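Local coordinates for ErfK/YbiS/YcfS/YnhG family protein (Xylanimonas cellulosilytica, PDB 4LPQ) that probably acts as a peptidoglycan L,D-transpeptidase in cell wall biosynthesis, this piece comprising a putative peptidoglycan-binding domain and the catalytic domain, at residues G75-V87 and K94-I108. Residues are numbered along the deposited sequence; the frame is centred on the assembly and turned at random. Where two conformers were deposited one is given.
Sequences GYRPTPRSSSGKV and KQILLAVEDGRVVRI
Pro78 and Pro80 pack on Leu98, Val100, Val105 and Ile108 where the linker from the putative peptidoglycan-binding domain crosses one face of the hairpin 96-101/104-108 and then enters the catalytic-domain sheet as strand 86-91, antiparallel to strand 96-101. Val87 and Val100 form a hydrogen-bonded pair, Val87 N to Val100 O and Val100 N to Val87 O both 2.9 Å. At the type I' turn from Glu101 to Arg104, Asp102 grips Gly85 twice, through OD1 to Gly85 N (2.9 Å, 153°) and through its own N to Gly85 O. A water joins Ser82 OG, Gly85 O and Gly103 N; Ser82 OG also bonds Glu89. Along the linker, the CD corner of the Pro78 ring rests 3.8 Å from Ile108 CG1, while Pro80 CB lies 3.8 Å from Val100 CG1. Arg77, its chain bent at chi3 (44°), brings its guanidinium edge-on to Val105 O, with NH2 in the carbonyl plane on a lone pair (2.9 Å, 161°); NH1 also bonds Leu30 O. Since Leu30 closes helix 18-30, the cation bridges the N-terminal helical part and the hairpin, alongside backbone bonds of Ile108 with Gly31 and Phe33. With polar bonds at both ends and proline rings on aliphatic side chains between, the linker is probably restrained against the hairpin.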
ATOM      1  N   GLY A  75       8.720  16.915   1.040  1.00 15.29           N
ATOM      2  CA  GLY A  75       8.256  16.130   2.156  1.00 16.00           C
ATOM      3  C   GLY A  75       6.808  15.721   2.009  1.00 14.12           C
ATOM      4  O   GLY A  75       6.073  15.594   2.968  1.00 16.59           O
ATOM      5  N   TYR A  76       6.330  15.441   0.797  1.00 13.04           N
ATOM      6  CA  TYR A  76       4.936  15.181   0.540  1.00 13.42           C
ATOM      7  C   TYR A  76       4.439  13.993   1.376  1.00 13.49           C
ATOM      8  O   TYR A  76       4.983  12.911   1.340  1.00 13.87           O
ATOM      9  CB  TYR A  76       4.604  14.869  -0.908  1.00 14.98           C
ATOM     10  CG  TYR A  76       3.101  14.708  -1.123  1.00 14.90           C
ATOM     11  CD1 TYR A  76       2.273  15.812  -1.223  1.00 17.82           C
ATOM     12  CD2 TYR A  76       2.508  13.494  -0.959  1.00 14.48           C
ATOM     13  CE1 TYR A  76       0.886  15.673  -1.222  1.00 16.90           C
ATOM     14  CE2 TYR A  76       1.152  13.320  -0.962  1.00 15.79           C
ATOM     15  CZ  TYR A  76       0.357  14.392  -1.048  1.00 15.37           C
ATOM     16  OH  TYR A  76      -1.012  14.238  -1.082  1.00 19.21           O
ATOM     17  N   ARG A  77       3.326  14.265   2.102  1.00 13.28           N
ATOM     18  CA  ARG A  77       2.574  13.239   2.846  1.00 13.11           C
ATOM     19  C   ARG A  77       1.102  13.500   2.586  1.00 14.18           C
ATOM     20  O   ARG A  77       0.649  14.661   2.625  1.00 15.83           O
ATOM     21  CB  ARG A  77       2.847  13.268   4.306  1.00 14.15           C
ATOM     22  CG  ARG A  77       4.246  12.779   4.660  1.00 17.35           C
ATOM     23  CD  ARG A  77       4.685  13.179   6.029  1.00 18.61           C
ATOM     24  NE  ARG A  77       3.700  13.021   7.075  1.00 20.31           N
ATOM     25  CZ  ARG A  77       3.441  11.937   7.817  1.00 20.07           C
ATOM     26  NH1 ARG A  77       3.998  10.795   7.632  1.00 22.53           N
ATOM     27  NH2 ARG A  77       2.579  12.061   8.757  1.00 21.30           N
ATOM     28  N   PRO A  78       0.305  12.435   2.393  1.00 13.88           N
ATOM     29  CA  PRO A  78      -1.129  12.668   2.184  1.00 15.26           C
ATOM     30  C   PRO A  78      -1.828  13.141   3.511  1.00 14.42           C
ATOM     31  O   PRO A  78      -1.323  12.835   4.594  1.00 16.09           O
ATOM     32  CB  PRO A  78      -1.621  11.322   1.741  1.00 18.49           C
ATOM     33  CG  PRO A  78      -0.647  10.378   2.199  1.00 18.14           C
ATOM     34  CD  PRO A  78       0.662  11.018   2.339  1.00 15.12           C
ATOM     35  N   THR A  79      -2.916  13.883   3.330  1.00 16.80           N
ATOM     36  CA  THR A  79      -3.718  14.337   4.471  1.00 17.69           C
ATOM     37  C   THR A  79      -4.852  13.332   4.715  1.00 15.96           C
ATOM     38  O   THR A  79      -5.623  13.091   3.755  1.00 17.59           O
ATOM     39  CB  THR A  79      -4.285  15.723   4.188  1.00 19.73           C
ATOM     40  OG1 THR A  79      -3.224  16.647   3.989  1.00 22.54           O
ATOM     41  CG2 THR A  79      -5.127  16.181   5.277  1.00 21.68           C
ATOM     42  N   PRO A  80      -4.964  12.777   5.906  1.00 15.43           N
ATOM     43  CA  PRO A  80      -6.037  11.778   6.114  1.00 15.43           C
ATOM     44  C   PRO A  80      -7.405  12.505   6.237  1.00 16.33           C
ATOM     45  O   PRO A  80      -7.448  13.751   6.518  1.00 19.59           O
ATOM     46  CB  PRO A  80      -5.690  11.155   7.408  1.00 19.71           C
ATOM     47  CG  PRO A  80      -4.884  12.181   8.107  1.00 23.49           C
ATOM     48  CD  PRO A  80      -4.185  13.015   7.100  1.00 20.44           C
ATOM     49  N   ARG A  81      -8.487  11.747   6.089  1.00 15.98           N
ATOM     50  CA  ARG A  81      -9.803  12.265   6.304  1.00 17.98           C
ATOM     51  C   ARG A  81     -10.266  12.201   7.775  1.00 19.51           C
ATOM     52  O   ARG A  81     -11.082  13.045   8.191  1.00 23.20           O
ATOM     53  CB  ARG A  81     -10.803  11.536   5.440  1.00 22.01           C
ATOM     54  CG  ARG A  81     -10.599  11.791   3.976  1.00 20.56           C
ATOM     55  CD  ARG A  81     -11.813  11.399   3.190  1.00 26.21           C
ATOM     56  NE  ARG A  81     -11.621  11.638   1.750  1.00 26.86           N
ATOM     57  CZ  ARG A  81     -12.615  11.565   0.846  1.00 22.89           C
ATOM     58  NH1 ARG A  81     -13.851  11.051   1.248  1.00 31.43           N
ATOM     59  NH2 ARG A  81     -12.242  11.734  -0.397  1.00 32.76           N
ATOM     60  N   SER A  82      -9.817  11.190   8.516  1.00 18.17           N
ATOM     61  CA  SER A  82     -10.234  11.055   9.878  1.00 17.41           C
ATOM     62  C   SER A  82      -9.445  12.003  10.762  1.00 19.65           C
ATOM     63  O   SER A  82      -8.341  12.436  10.422  1.00 19.56           O
ATOM     64  CB  SER A  82     -10.092   9.589  10.330  1.00 17.88           C
ATOM     65  OG  SER A  82      -8.711   9.191  10.378  1.00 16.53           O
ATOM     66  N   SER A  83     -10.019  12.277  11.943  1.00 21.00           N
ATOM     67  CA  SER A  83      -9.478  13.148  13.008  1.00 24.42           C
ATOM     68  C   SER A  83      -9.096  12.536  14.343  1.00 27.70           C
ATOM     69  O   SER A  83      -8.302  13.085  15.153  1.00 28.09           O
ATOM     70  CB  SER A  83     -10.482  14.201  13.355  1.00 35.74           C
ATOM     71  OG  SER A  83     -10.673  15.016  12.231  1.00 33.82           O
ATOM     72  N   SER A  84      -9.720  11.433  14.655  1.00 23.88           N
ATOM     73  CA  SER A  84      -9.451  10.830  15.908  0.50 22.01           C
ATOM     74  C   SER A  84      -9.435   9.328  15.817  1.00 22.22           C
ATOM     75  O   SER A  84     -10.070   8.722  14.976  1.00 27.50           O
ATOM     76  CB  SER A  84     -10.502  11.254  16.909  0.50 23.75           C
ATOM     77  OG  SER A  84     -11.746  10.825  16.452  0.50 32.79           O
ATOM     78  N   GLY A  85      -8.623   8.759  16.704  1.00 22.57           N
ATOM     79  CA  GLY A  85      -8.481   7.338  16.870  1.00 23.80           C
ATOM     80  C   GLY A  85      -7.695   6.666  15.807  1.00 17.92           C
ATOM     81  O   GLY A  85      -7.070   7.342  14.965  1.00 19.27           O
ATOM     82  N   LYS A  86      -7.647   5.364  15.866  1.00 19.55           N
ATOM     83  CA  LYS A  86      -6.884   4.566  14.919  1.00 17.14           C
ATOM     84  C   LYS A  86      -7.794   4.225  13.743  1.00 17.03           C
ATOM     85  O   LYS A  86      -8.912   3.650  13.937  1.00 18.25           O
ATOM     86  CB  LYS A  86      -6.399   3.357  15.647  1.00 20.37           C
ATOM     87  CG  LYS A  86      -5.639   2.455  14.715  1.00 23.14           C
ATOM     88  CD  LYS A  86      -4.907   1.334  15.405  1.00 22.43           C
ATOM     89  CE  LYS A  86      -3.702   1.794  16.128  1.00 24.38           C
ATOM     90  NZ  LYS A  86      -2.832   0.732  16.671  1.00 25.91           N
ATOM     91  N   VAL A  87      -7.337   4.532  12.523  1.00 15.86           N
ATOM     92  CA  VAL A  87      -8.176   4.316  11.332  1.00 14.65           C
ATOM     93  C   VAL A  87      -7.252   3.845  10.213  1.00 12.41           C
ATOM     94  O   VAL A  87      -6.162   4.373  10.057  1.00 14.34           O
ATOM     95  CB  VAL A  87      -8.906   5.638  10.968  1.00 15.22           C
ATOM     96  CG1 VAL A  87      -9.775   5.400   9.722  1.00 15.90           C
ATOM     97  CG2 VAL A  87      -9.643   6.214  12.140  1.00 17.17           C
ATOM     98  N   LYS A  94      -5.704   6.925  -5.430  1.00 12.72           N
ATOM     99  CA  LYS A  94      -4.257   6.885  -5.305  1.00 12.24           C
ATOM    100  C   LYS A  94      -3.686   5.492  -5.104  1.00 11.72           C
ATOM    101  O   LYS A  94      -2.487   5.262  -5.282  1.00 13.12           O
ATOM    102  CB  LYS A  94      -3.754   7.830  -4.209  1.00 13.64           C
ATOM    103  CG  LYS A  94      -4.042   9.281  -4.519  1.00 13.19           C
ATOM    104  CD  LYS A  94      -3.421  10.220  -3.492  1.00 14.18           C
ATOM    105  CE  LYS A  94      -3.507  11.689  -3.930  1.00 18.86           C
ATOM    106  NZ  LYS A  94      -2.851  12.608  -2.962  1.00 18.54           N
ATOM    107  N   GLN A  95      -4.533   4.525  -4.750  1.00 11.45           N
ATOM    108  CA  GLN A  95      -4.113   3.157  -4.526  1.00 11.05           C
ATOM    109  C   GLN A  95      -3.066   3.058  -3.402  1.00 10.67           C
ATOM    110  O   GLN A  95      -2.018   2.391  -3.525  1.00 11.46           O
ATOM    111  CB  GLN A  95      -3.638   2.508  -5.820  1.00 12.13           C
ATOM    112  CG  GLN A  95      -4.752   2.324  -6.876  1.00 12.82           C
ATOM    113  CD  GLN A  95      -5.615   1.132  -6.535  1.00 11.63           C
ATOM    114  OE1 GLN A  95      -5.170  -0.017  -6.599  1.00 12.96           O
ATOM    115  NE2 GLN A  95      -6.805   1.438  -6.005  1.00 13.59           N
ATOM    116  N   ILE A  96      -3.377   3.701  -2.234  1.00 10.66           N
ATOM    117  CA  ILE A  96      -2.557   3.638  -1.044  1.00 11.35           C
ATOM    118  C   ILE A  96      -3.455   3.367   0.158  1.00 11.23           C
ATOM    119  O   ILE A  96      -4.634   3.750   0.186  1.00 11.94           O
ATOM    120  CB  ILE A  96      -1.712   4.932  -0.860  1.00 11.75           C
ATOM    121  CG1 ILE A  96      -2.570   6.161  -0.744  1.00 12.79           C
ATOM    122  CG2 ILE A  96      -0.678   5.072  -1.961  1.00 13.16           C
ATOM    123  CD1 ILE A  96      -1.846   7.482  -0.662  1.00 13.54           C
ATOM    124  N   LEU A  97      -2.803   2.761   1.141  1.00 10.73           N
ATOM    125  CA  LEU A  97      -3.389   2.526   2.450  1.00 11.62           C
ATOM    126  C   LEU A  97      -2.651   3.389   3.444  1.00 11.72           C
ATOM    127  O   LEU A  97      -1.420   3.430   3.487  1.00 12.03           O
ATOM    128  CB  LEU A  97      -3.304   1.016   2.788  1.00 11.72           C
ATOM    129  CG  LEU A  97      -3.886   0.611   4.133  1.00 12.89           C
ATOM    130  CD1 LEU A  97      -4.331  -0.832   4.051  1.00 15.09           C
ATOM    131  CD2 LEU A  97      -2.828   0.740   5.227  1.00 14.10           C
ATOM    132  N   LEU A  98      -3.401   4.100   4.277  1.00 12.64           N
ATOM    133  CA  LEU A  98      -2.890   4.943   5.305  1.00 12.06           C
ATOM    134  C   LEU A  98      -3.207   4.350   6.700  1.00 13.09           C
ATOM    135  O   LEU A  98      -4.389   4.092   6.969  1.00 14.07           O
ATOM    136  CB  LEU A  98      -3.467   6.346   5.235  1.00 12.79           C
ATOM    137  CG  LEU A  98      -3.516   7.015   3.871  1.00 14.70           C
ATOM    138  CD1 LEU A  98      -4.129   8.403   3.961  1.00 16.60           C
ATOM    139  CD2 LEU A  98      -2.131   7.080   3.295  1.00 15.62           C
ATOM    140  N   ALA A  99      -2.178   4.160   7.523  1.00 12.57           N
ATOM    141  CA  ALA A  99      -2.367   3.788   8.924  1.00 14.05           C
ATOM    142  C   ALA A  99      -2.355   5.151   9.615  1.00 13.78           C
ATOM    143  O   ALA A  99      -1.353   5.845   9.647  1.00 15.36           O
ATOM    144  CB  ALA A  99      -1.239   2.900   9.363  1.00 15.18           C
ATOM    145  N   VAL A 100      -3.492   5.494  10.177  1.00 12.74           N
ATOM    146  CA  VAL A 100      -3.756   6.850  10.737  1.00 14.20           C
ATOM    147  C   VAL A 100      -4.061   6.750  12.243  1.00 14.74           C
ATOM    148  O   VAL A 100      -4.796   5.852  12.673  1.00 15.09           O
ATOM    149  CB  VAL A 100      -4.922   7.539  10.007  1.00 14.69           C
ATOM    150  CG1 VAL A 100      -5.090   8.986  10.464  1.00 15.51           C
ATOM    151  CG2 VAL A 100      -4.782   7.490   8.451  1.00 15.50           C
ATOM    152  N   GLU A 101      -3.470   7.619  13.028  1.00 15.70           N
ATOM    153  CA  GLU A 101      -3.779   7.724  14.473  1.00 17.79           C
ATOM    154  C   GLU A 101      -3.983   9.169  14.845  1.00 15.99           C
ATOM    155  O   GLU A 101      -3.141  10.030  14.627  1.00 18.38           O
ATOM    156  CB  GLU A 101      -2.693   7.177  15.318  1.00 22.87           C
ATOM    157  CG  GLU A 101      -2.457   5.725  15.234  1.00 27.56           C
ATOM    158  CD  GLU A 101      -1.381   5.306  16.272  1.00 32.41           C
ATOM    159  OE1 GLU A 101      -0.384   4.672  15.859  1.00 28.26           O
ATOM    160  OE2 GLU A 101      -1.473   5.761  17.396  1.00 52.01           O
ATOM    161  N   ASP A 102      -5.169   9.521  15.333  1.00 18.39           N
ATOM    162  CA  ASP A 102      -5.469  10.865  15.801  1.00 19.93           C
ATOM    163  C   ASP A 102      -5.230  11.916  14.708  1.00 18.55           C
ATOM    164  O   ASP A 102      -4.636  12.976  14.945  1.00 21.59           O
ATOM    165  CB  ASP A 102      -4.754  11.160  17.113  1.00 24.16           C
ATOM    166  CG  ASP A 102      -5.265  10.295  18.270  1.00 24.83           C
ATOM    167  OD1 ASP A 102      -6.434   9.851  18.218  1.00 30.65           O
ATOM    168  OD2 ASP A 102      -4.466  10.149  19.238  1.00 29.63           O
ATOM    169  N   GLY A 103      -5.667  11.577  13.494  1.00 18.38           N
ATOM    170  CA  GLY A 103      -5.572  12.473  12.326  1.00 19.70           C
ATOM    171  C   GLY A 103      -4.166  12.656  11.782  1.00 19.15           C
ATOM    172  O   GLY A 103      -3.934  13.552  10.905  1.00 25.53           O
ATOM    173  N   ARG A 104      -3.208  11.871  12.239  1.00 20.06           N
ATOM    174  CA  ARG A 104      -1.813  11.905  11.756  1.00 22.18           C
ATOM    175  C   ARG A 104      -1.566  10.579  11.018  1.00 17.88           C
ATOM    176  O   ARG A 104      -1.812   9.489  11.520  1.00 19.21           O
ATOM    177  CB  ARG A 104      -0.829  11.972  12.970  1.00 27.51           C
ATOM    178  CG  ARG A 104       0.684  11.864  12.611  1.00 39.45           C
ATOM    179  CD  ARG A 104       1.649  11.869  13.844  1.00 71.11           C
ATOM    180  NE  ARG A 104       1.537  10.834  14.938  1.00 72.09           N
ATOM    181  CZ  ARG A 104       2.187   9.662  15.036  1.00 83.71           C
ATOM    182  NH1 ARG A 104       3.023   9.255  14.075  1.00 58.45           N
ATOM    183  NH2 ARG A 104       1.965   8.856  16.088  1.00110.27           N
ATOM    184  N   VAL A 105      -0.991  10.671   9.823  1.00 17.52           N
ATOM    185  CA  VAL A 105      -0.579   9.468   9.095  1.00 16.75           C
ATOM    186  C   VAL A 105       0.635   8.909   9.785  1.00 16.88           C
ATOM    187  O   VAL A 105       1.709   9.591   9.888  1.00 21.54           O
ATOM    188  CB  VAL A 105      -0.277   9.811   7.622  1.00 18.77           C
ATOM    189  CG1 VAL A 105       0.255   8.641   6.895  1.00 19.92           C
ATOM    190  CG2 VAL A 105      -1.539  10.339   6.991  1.00 19.22           C
ATOM    191  N   VAL A 106       0.568   7.648  10.144  1.00 16.09           N
ATOM    192  CA  VAL A 106       1.676   6.918  10.735  1.00 17.20           C
ATOM    193  C   VAL A 106       2.517   6.217   9.655  1.00 15.66           C
ATOM    194  O   VAL A 106       3.751   6.281   9.667  1.00 16.32           O
ATOM    195  CB  VAL A 106       1.188   5.922  11.830  1.00 15.87           C
ATOM    196  CG1 VAL A 106       2.335   5.102  12.418  1.00 17.41           C
ATOM    197  CG2 VAL A 106       0.440   6.673  12.897  1.00 18.55           C
ATOM    198  N   ARG A 107       1.807   5.587   8.707  1.00 14.14           N
ATOM    199  CA  ARG A 107       2.474   4.976   7.557  0.50 12.24           C
ATOM    200  C   ARG A 107       1.612   5.083   6.344  1.00 12.85           C
ATOM    201  O   ARG A 107       0.375   5.062   6.385  1.00 13.41           O
ATOM    202  CB  ARG A 107       2.823   3.446   7.694  0.50 14.37           C
ATOM    203  CG  ARG A 107       3.877   3.012   8.650  0.50 14.63           C
ATOM    204  CD  ARG A 107       5.290   3.507   8.372  0.50 12.34           C
ATOM    205  NE  ARG A 107       6.179   2.901   9.355  0.50 15.83           N
ATOM    206  CZ  ARG A 107       6.337   3.387  10.595  0.50 14.64           C
ATOM    207  NH1 ARG A 107       5.686   4.457  11.015  0.50 16.61           N
ATOM    208  NH2 ARG A 107       7.081   2.767  11.481  0.50 23.33           N
ATOM    209  N   ILE A 108       2.308   5.193   5.204  1.00 13.06           N
ATOM    210  CA  ILE A 108       1.709   5.100   3.888  1.00 12.18           C
ATOM    211  C   ILE A 108       2.201   3.784   3.276  1.00 11.51           C
ATOM    212  O   ILE A 108       3.429   3.597   3.204  1.00 12.54           O
ATOM    213  CB  ILE A 108       2.092   6.278   2.961  1.00 12.47           C
ATOM    214  CG1 ILE A 108       1.836   7.635   3.585  1.00 13.37           C
ATOM    215  CG2 ILE A 108       1.332   6.110   1.628  1.00 12.50           C
ATOM    216  CD1 ILE A 108       2.971   8.211   4.353  1.00 14.70           C
TER
HETATM  217  O   HOH W   1       4.894   8.908   9.799  1.00 24.57           O
HETATM  218  O   HOH W   2      -0.302  13.497   9.068  1.00 24.94           O
HETATM  219  O   HOH W   3      -7.459   9.406  12.918  1.00 19.42           O
HETATM  220  O   HOH W   4      -0.700   2.369  17.603  1.00 30.62           O